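PDB 7M13: GDP-L-fucose synthase from Campylobacter jejuni subsp. jejuni serotype O:2, which acts as a GDP-D-glycero-L-gluco-heptose synthase in capsular polysaccharide biosynthesis, an NADPH-dependent oxidoreductase of the fucose synthase subfamily. Local coordinates for residues 167-172 against 240-245; 279-284 against 329-334. All coordinates share one frame; numbering follows the deposited sequence.

Contact 1: residues 167-172 against 240-245; sequences LNNLYG and VRREFI. With NAP (NADP nicotinamide-adenine-dinucleotide phosphate), chain E.
Ile245 straddles Leu170 in a parallel bridge. Ile245 N donates to Asn169 O at 2.9 Å, nearly along the C=O axis. Ile245 O takes the N-H of Tyr171, N to O 3.0 Å, in the carbonyl plane. That leaves the N-H of Leu170 pointing the other way, to NADP: Leu170 N reaches the carboxamide oxygen O7N at 2.9 Å, almost straight at 173°. The peptide between Asn169 and Leu170 thus works both ways, its C=O to Ile245 and its N-H to the carboxamide of the nicotinamide, while Asn168 O lies 3.4 Å from C4N, the hydride-carrying carbon of the ring. Before the bridge the pairing passes to side chains. Asn169 holds CG beside its own N (chi1 -64°), so ND2 reaches Glu243 O at 2.9 Å, close to the amide plane and nearly along the C=O axis. Asn168 ND2 meets Glu243 OE1 at 3.0 Å, also near its amide plane, though the carboxylate is turned 58° from that plane. OE1 has a second, stronger partner in the N-H of Met319, and OE2 makes a weak bond to Thr281 N, so the extended Glu243 is held at both oxygens. Apolar atoms fill in: Leu167 CD1 crosses to Ile245 CG2 at 3.7 Å. Such a cofactor-facing strand end belongs to the Rossmann domain of extended short-chain dehydrogenases. Helix 247-260 packs on Leu167 and Leu170, helices 184-199 and 335-347 cover Tyr171 and Phe244, and backbone bonds from Leu167 to Gly110 and Gly112 join it to the end of strand 105-111 and the residue just after it.

Contact 2: residues 279-284 against 329-334; sequences IGTGID and WKHKIE
Thr281 sits squarely on the imidazole of His331. Thr281 CB stands 3.6 Å from the centroid of the His331 ring and only 3° off the normal, a CH-pi contact with the two side chains crossing at about a right angle. The threonine keeps CG2 beside its backbone N, which carries this methyl to the CG-CD2 side of the ring, 3.6 Å from His331 CD2. At the other end of the ring Thr281 O comes within 3.1 Å of His331 CE1. His331 can lie this way because CG takes the crowded position between N and the carbonyl carbon (chi1 75°). Its rotation is fixed further at the rim, where Glu334 OE1 and a water both lie in the ring plane: NE2 donates weakly to the Glu334 carboxylate, and ND1 is 2.9 Å from the water. Topologically, this is where the loop leaving strand 277-278 of the Rossmann-type sheet meets the lead-in to helix 335-347, with Glu334 at that helix's N-cap position. The same water accepts from His331 N and donates to Gly280 O at 2.9 Å, bridging the two backbones where no direct hydrogen bond joins them. Gly280 O also touches the indole of Trp329 edge-on, near its plane, 3.6 Å from CZ3; His331 N lies over one face of that indole, toward the rim. Gly280 N is buried here without a partner. Ile283 reaches across toward His331 with CD1, more loosely. Within 329-334, the N-H groups of Lys332 and Ile333 are taken by the carboxylate of Asp249 in helix 247-260.

In the fold
Past the first four strands of the cofactor-binding sheet, the chain reaches strand 162-171, and contact 1 closes a loop of 67 residues holding helices 184-199, 203-210 and 215-224 and strand 231-235 before the chain returns as strand 241-246. After helix 247-260 and strand 277-278, contact 2 closes a second, 44-residue loop containing helix 287-298, strand 303-307 and helix 322-326. The loops follow in series, neither nested nor crossed, yet their contacts touch, with centres about 10 Å apart: the salt bridge from Arg241 to Asp284 links them. Together they join the cofactor-binding sheet, through the loop after strand 277-278, to the C-terminal segment leading into helix 335-347.

Contact 1: residues 167-172 against 240-245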
loop_
_atom_site.group_PDB
_atom_site.type_symbol
_atom_site.label_atom_id
_atom_site.label_comp_id
_atom_site.label_asym_id
_atom_site.label_seq_id
_atom_site.Cartn_x
_atom_site.Cartn_y
_atom_site.Cartn_z
ATOM N N LEU B 167 -10.875 11.993 -6.673
ATOM C CA LEU B 167 -11.458 12.511 -7.931
ATOM C C LEU B 167 -10.961 11.695 -9.117
ATOM O O LEU B 167 -9.999 10.913 -8.994
ATOM C CB LEU B 167 -11.109 13.990 -8.115
ATOM C CG LEU B 167 -9.626 14.346 -8.188
ATOM C CD1 LEU B 167 -9.415 15.486 -9.168
ATOM C CD2 LEU B 167 -9.084 14.730 -6.831
ATOM N N ASN B 168 -11.592 11.917 -10.270
ATOM C CA ASN B 168 -11.259 11.203 -11.517
ATOM C C ASN B 168 -10.457 12.052 -12.513
ATOM O O ASN B 168 -9.461 11.545 -13.008
ATOM C CB ASN B 168 -12.541 10.691 -12.169
ATOM C CG ASN B 168 -13.002 9.421 -11.490
ATOM O OD1 ASN B 168 -12.190 8.526 -11.250
ATOM N ND2 ASN B 168 -14.306 9.293 -11.271
ATOM N N ASN B 169 -10.907 13.260 -12.859
ATOM C CA ASN B 169 -10.217 14.076 -13.895
ATOM C C ASN B 169 -10.304 15.532 -13.489
ATOM O O ASN B 169 -11.404 16.043 -13.333
ATOM C CB ASN B 169 -10.800 13.941 -15.312
ATOM C CG ASN B 169 -10.677 12.552 -15.883
ATOM O OD1 ASN B 169 -9.594 12.141 -16.291
ATOM N ND2 ASN B 169 -11.787 11.823 -15.847
ATOM N N LEU B 170 -9.154 16.177 -13.335
ATOM C CA LEU B 170 -9.061 17.596 -12.972
ATOM C C LEU B 170 -8.859 18.407 -14.246
ATOM O O LEU B 170 -8.196 17.933 -15.183
ATOM C CB LEU B 170 -7.890 17.749 -12.004
ATOM C CG LEU B 170 -7.727 19.117 -11.370
ATOM C CD1 LEU B 170 -8.897 19.482 -10.485
ATOM C CD2 LEU B 170 -6.421 19.124 -10.576
ATOM N N TYR B 171 -9.442 19.583 -14.250
ATOM C CA TYR B 171 -9.102 20.630 -15.237
ATOM C C TYR B 171 -9.203 21.931 -14.472
ATOM O O TYR B 171 -9.530 21.935 -13.301
ATOM C CB TYR B 171 -10.005 20.532 -16.476
ATOM C CG TYR B 171 -11.409 21.047 -16.300
ATOM C CD1 TYR B 171 -12.352 20.377 -15.529
ATOM C CD2 TYR B 171 -11.820 22.237 -16.893
ATOM C CE1 TYR B 171 -13.636 20.861 -15.333
ATOM C CE2 TYR B 171 -13.113 22.711 -16.741
ATOM C CZ TYR B 171 -14.031 22.039 -15.957
ATOM O OH TYR B 171 -15.290 22.525 -15.791
ATOM N N GLY B 172 -8.897 23.058 -15.080
ATOM C CA GLY B 172 -9.133 24.301 -14.334
ATOM C C GLY B 172 -8.770 25.486 -15.173
ATOM O O GLY B 172 -8.425 25.284 -16.338
ATOM N N VAL B 240 -17.018 6.765 -25.080
ATOM C CA VAL B 240 -16.227 6.744 -23.810
ATOM C C VAL B 240 -16.695 7.902 -22.914
ATOM O O VAL B 240 -16.699 9.046 -23.372
ATOM C CB VAL B 240 -14.711 6.844 -24.067
ATOM C CG1 VAL B 240 -13.963 7.341 -22.843
ATOM C CG2 VAL B 240 -14.112 5.529 -24.549
ATOM N N ARG B 241 -17.067 7.620 -21.662
ATOM C CA ARG B 241 -17.573 8.674 -20.748
ATOM C C ARG B 241 -16.483 9.049 -19.744
ATOM O O ARG B 241 -15.723 8.176 -19.324
ATOM C CB ARG B 241 -18.852 8.234 -20.037
ATOM C CG ARG B 241 -19.946 7.794 -21.003
ATOM C CD ARG B 241 -21.271 7.505 -20.334
ATOM N NE ARG B 241 -21.903 8.714 -19.873
ATOM C CZ ARG B 241 -22.555 9.591 -20.620
ATOM N NH1 ARG B 241 -22.698 9.395 -21.927
ATOM N NH2 ARG B 241 -23.074 10.665 -20.055
ATOM N N ARG B 242 -16.450 10.319 -19.371
ATOM C CA ARG B 242 -15.523 10.833 -18.337
ATOM C C ARG B 242 -16.253 11.880 -17.511
ATOM O O ARG B 242 -17.162 12.544 -18.061
ATOM C CB ARG B 242 -14.311 11.483 -19.004
ATOM C CG ARG B 242 -13.235 10.503 -19.432
ATOM C CD ARG B 242 -12.113 11.281 -20.069
ATOM N NE ARG B 242 -11.195 10.414 -20.781
ATOM C CZ ARG B 242 -11.282 10.107 -22.069
ATOM N NH1 ARG B 242 -10.370 9.316 -22.614
ATOM N NH2 ARG B 242 -12.265 10.598 -22.807
ATOM N N GLU B 243 -15.874 11.983 -16.232
ATOM C CA GLU B 243 -16.313 12.973 -15.240
ATOM C C GLU B 243 -15.165 13.981 -15.151
ATOM O O GLU B 243 -14.004 13.559 -15.351
ATOM C CB GLU B 243 -16.455 12.282 -13.878
ATOM C CG GLU B 243 -17.054 13.159 -12.826
ATOM C CD GLU B 243 -17.024 12.557 -11.454
ATOM O OE1 GLU B 243 -16.353 11.439 -11.223
ATOM O OE2 GLU B 243 -17.672 13.172 -10.603
ATOM N N PHE B 244 -15.463 15.249 -14.903
ATOM C CA PHE B 244 -14.421 16.287 -14.725
ATOM C C PHE B 244 -14.775 17.116 -13.506
ATOM O O PHE B 244 -15.966 17.281 -13.146
ATOM C CB PHE B 244 -14.293 17.189 -15.958
ATOM C CG PHE B 244 -13.965 16.451 -17.220
ATOM C CD1 PHE B 244 -12.651 16.219 -17.580
ATOM C CD2 PHE B 244 -14.977 15.986 -18.051
ATOM C CE1 PHE B 244 -12.333 15.517 -18.731
ATOM C CE2 PHE B 244 -14.652 15.291 -19.207
ATOM C CZ PHE B 244 -13.342 15.053 -19.540
ATOM N N ILE B 245 -13.744 17.650 -12.852
ATOM C CA ILE B 245 -13.941 18.637 -11.773
ATOM C C ILE B 245 -12.985 19.788 -12.067
ATOM O O ILE B 245 -11.804 19.543 -12.349
ATOM C CB ILE B 245 -13.784 18.038 -10.355
ATOM C CG1 ILE B 245 -14.169 19.069 -9.289
ATOM C CG2 ILE B 245 -12.391 17.447 -10.138
ATOM C CD1 ILE B 245 -14.161 18.558 -7.854
HETATM P PA NAP E . 0.184 18.154 -10.930
HETATM O O1A NAP E . 0.710 16.962 -11.672
HETATM O O2A NAP E . -0.373 19.289 -11.754
HETATM O O5B NAP E . 1.274 18.792 -9.996
HETATM C C5B NAP E . 2.047 17.978 -9.115
HETATM C C4B NAP E . 3.031 18.884 -8.444
HETATM O O4B NAP E . 3.753 18.085 -7.477
HETATM C C3B NAP E . 4.084 19.503 -9.387
HETATM O O3B NAP E . 4.093 20.918 -9.227
HETATM C C2B NAP E . 5.381 18.820 -8.971
HETATM O O2B NAP E . 6.526 19.672 -9.031
HETATM C C1B NAP E . 5.106 18.486 -7.509
HETATM N N9A NAP E . 5.942 17.398 -7.048
HETATM C C8A NAP E . 5.998 16.122 -7.520
HETATM N N7A NAP E . 6.943 15.393 -6.976
HETATM C C5A NAP E . 7.560 16.253 -6.092
HETATM C C6A NAP E . 8.651 16.080 -5.222
HETATM N N6A NAP E . 9.365 14.952 -5.128
HETATM N N1A NAP E . 9.017 17.152 -4.486
HETATM C C2A NAP E . 8.324 18.293 -4.603
HETATM N N3A NAP E . 7.287 18.568 -5.397
HETATM C C4A NAP E . 6.960 17.495 -6.127
HETATM O O3 NAP E . -0.935 17.658 -9.903
HETATM P PN NAP E . -2.508 17.812 -10.012
HETATM O O1N NAP E . -2.925 17.363 -11.358
HETATM O O2N NAP E . -2.835 19.176 -9.551
HETATM O O5D NAP E . -2.982 16.731 -8.917
HETATM C C5D NAP E . -3.210 17.113 -7.580
HETATM C C4D NAP E . -3.680 15.898 -6.831
HETATM O O4D NAP E . -4.949 15.445 -7.377
HETATM C C3D NAP E . -2.729 14.695 -6.887
HETATM O O3D NAP E . -2.757 13.966 -5.652
HETATM C C2D NAP E . -3.322 13.901 -8.017
HETATM O O2D NAP E . -2.929 12.532 -8.022
HETATM C C1D NAP E . -4.806 14.083 -7.776
HETATM N N1N NAP E . -5.584 13.799 -9.003
HETATM C C2N NAP E . -5.425 14.537 -10.143
HETATM C C3N NAP E . -6.082 14.201 -11.278
HETATM C C7N NAP E . -5.936 14.959 -12.550
HETATM O O7N NAP E . -6.705 14.696 -13.497
HETATM N N7N NAP E . -4.993 15.895 -12.612
HETATM C C4N NAP E . -7.014 13.093 -11.277
HETATM C C5N NAP E . -7.166 12.383 -10.026
HETATM C C6N NAP E . -6.430 12.692 -9.003
HETATM P P2B NAP E . 7.251 19.965 -10.447
HETATM O O1X NAP E . 6.335 20.949 -11.119
HETATM O O2X NAP E . 7.456 18.705 -11.164
HETATM O O3X NAP E . 8.602 20.580 -10.035
#

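Contact 2: residues 279-284 against 329-334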
loop_
_atom_site.group_PDB
_atom_site.type_symbol
_atom_site.label_atom_id
_atom_site.label_comp_id
_atom_site.label_asym_id
_atom_site.label_seq_id
_atom_site.Cartn_x
_atom_site.Cartn_y
_atom_site.Cartn_z
ATOM N N ILE B 279 -15.109 13.214 -4.511
ATOM C CA ILE B 279 -15.510 14.589 -4.893
ATOM C C ILE B 279 -15.687 14.590 -6.411
ATOM O O ILE B 279 -15.141 13.728 -7.109
ATOM C CB ILE B 279 -14.519 15.651 -4.380
ATOM C CG1 ILE B 279 -13.112 15.508 -4.947
ATOM C CG2 ILE B 279 -14.513 15.665 -2.859
ATOM C CD1 ILE B 279 -12.178 16.647 -4.613
ATOM N N GLY B 280 -16.475 15.531 -6.893
ATOM C CA GLY B 280 -16.847 15.521 -8.310
ATOM C C GLY B 280 -18.136 16.287 -8.498
ATOM O O GLY B 280 -18.641 16.871 -7.564
ATOM N N THR B 281 -18.654 16.248 -9.714
ATOM C CA THR B 281 -19.905 16.958 -10.060
ATOM C C THR B 281 -21.077 15.977 -10.136
ATOM O O THR B 281 -22.195 16.463 -10.198
ATOM C CB THR B 281 -19.748 17.704 -11.390
ATOM O OG1 THR B 281 -19.591 16.736 -12.427
ATOM C CG2 THR B 281 -18.591 18.677 -11.398
ATOM N N GLY B 282 -20.812 14.674 -10.153
ATOM C CA GLY B 282 -21.842 13.624 -10.118
ATOM C C GLY B 282 -22.381 13.324 -11.497
ATOM O O GLY B 282 -23.265 12.471 -11.623
ATOM N N ILE B 283 -21.816 13.962 -12.517
ATOM C CA ILE B 283 -22.341 13.919 -13.907
ATOM C C ILE B 283 -21.179 13.565 -14.820
ATOM O O ILE B 283 -20.069 14.150 -14.641
ATOM C CB ILE B 283 -22.958 15.283 -14.268
ATOM C CG1 ILE B 283 -24.084 15.660 -13.296
ATOM C CG2 ILE B 283 -23.432 15.273 -15.710
ATOM C CD1 ILE B 283 -24.196 17.140 -12.982
ATOM N N ASP B 284 -21.372 12.659 -15.769
ATOM C CA ASP B 284 -20.330 12.384 -16.776
ATOM C C ASP B 284 -20.864 12.710 -18.173
ATOM O O ASP B 284 -22.086 12.983 -18.298
ATOM C CB ASP B 284 -19.769 10.971 -16.678
ATOM C CG ASP B 284 -20.730 9.830 -16.942
ATOM O OD1 ASP B 284 -21.912 10.101 -17.227
ATOM O OD2 ASP B 284 -20.266 8.671 -16.825
ATOM N N TRP B 329 -21.430 19.817 0.873
ATOM C CA TRP B 329 -20.794 20.459 -0.292
ATOM C C TRP B 329 -21.325 19.858 -1.592
ATOM O O TRP B 329 -21.427 18.620 -1.704
ATOM C CB TRP B 329 -19.255 20.351 -0.248
ATOM C CG TRP B 329 -18.615 20.968 -1.458
ATOM C CD1 TRP B 329 -18.200 22.265 -1.569
ATOM C CD2 TRP B 329 -18.373 20.374 -2.744
ATOM N NE1 TRP B 329 -17.702 22.490 -2.822
ATOM C CE2 TRP B 329 -17.759 21.351 -3.555
ATOM C CE3 TRP B 329 -18.514 19.080 -3.262
ATOM C CZ2 TRP B 329 -17.370 21.099 -4.872
ATOM C CZ3 TRP B 329 -18.131 18.832 -4.561
ATOM C CH2 TRP B 329 -17.527 19.816 -5.339
ATOM N N LYS B 330 -21.593 20.707 -2.564
ATOM C CA LYS B 330 -21.801 20.275 -3.959
ATOM C C LYS B 330 -21.154 21.289 -4.872
ATOM O O LYS B 330 -20.892 22.445 -4.468
ATOM C CB LYS B 330 -23.286 20.053 -4.280
ATOM C CG LYS B 330 -24.153 21.274 -4.054
ATOM C CD LYS B 330 -25.630 20.973 -4.094
ATOM C CE LYS B 330 -26.439 22.239 -4.260
ATOM N NZ LYS B 330 -26.576 22.582 -5.693
ATOM N N HIS B 331 -20.888 20.844 -6.078
ATOM C CA HIS B 331 -20.129 21.617 -7.067
ATOM C C HIS B 331 -20.949 22.834 -7.518
ATOM O O HIS B 331 -22.179 22.768 -7.497
ATOM C CB HIS B 331 -19.771 20.719 -8.232
ATOM C CG HIS B 331 -20.912 20.439 -9.129
ATOM N ND1 HIS B 331 -21.862 19.494 -8.844
ATOM C CD2 HIS B 331 -21.211 20.951 -10.344
ATOM C CE1 HIS B 331 -22.747 19.470 -9.832
ATOM N NE2 HIS B 331 -22.372 20.362 -10.755
ATOM N N LYS B 332 -20.243 23.843 -7.972
ATOM C CA LYS B 332 -20.843 25.079 -8.537
ATOM C C LYS B 332 -20.566 25.237 -10.035
ATOM O O LYS B 332 -21.295 26.039 -10.650
ATOM C CB LYS B 332 -20.254 26.297 -7.838
ATOM C CG LYS B 332 -20.491 26.364 -6.341
ATOM C CD LYS B 332 -19.735 27.514 -5.696
ATOM C CE LYS B 332 -19.888 27.557 -4.188
ATOM N NZ LYS B 332 -19.926 28.945 -3.667
ATOM N N ILE B 333 -19.505 24.645 -10.586
ATOM C CA ILE B 333 -19.041 24.946 -11.967
ATOM C C ILE B 333 -19.529 23.824 -12.873
ATOM O O ILE B 333 -19.007 22.709 -12.804
ATOM C CB ILE B 333 -17.516 25.147 -12.037
ATOM C CG1 ILE B 333 -17.062 26.292 -11.138
ATOM C CG2 ILE B 333 -17.081 25.369 -13.470
ATOM C CD1 ILE B 333 -15.576 26.453 -11.074
ATOM N N GLU B 334 -20.502 24.126 -13.738
ATOM C CA GLU B 334 -20.919 23.194 -14.804
ATOM C C GLU B 334 -19.842 23.184 -15.885
ATOM O O GLU B 334 -19.115 24.168 -16.035
ATOM C CB GLU B 334 -22.289 23.584 -15.363
ATOM C CG GLU B 334 -23.423 23.538 -14.339
ATOM C CD GLU B 334 -23.520 22.306 -13.440
ATOM O OE1 GLU B 334 -23.273 21.171 -13.910
ATOM O OE2 GLU B 334 -23.886 22.485 -12.264
HETATM O O HOH W 1 -21.239 17.808 -6.619
#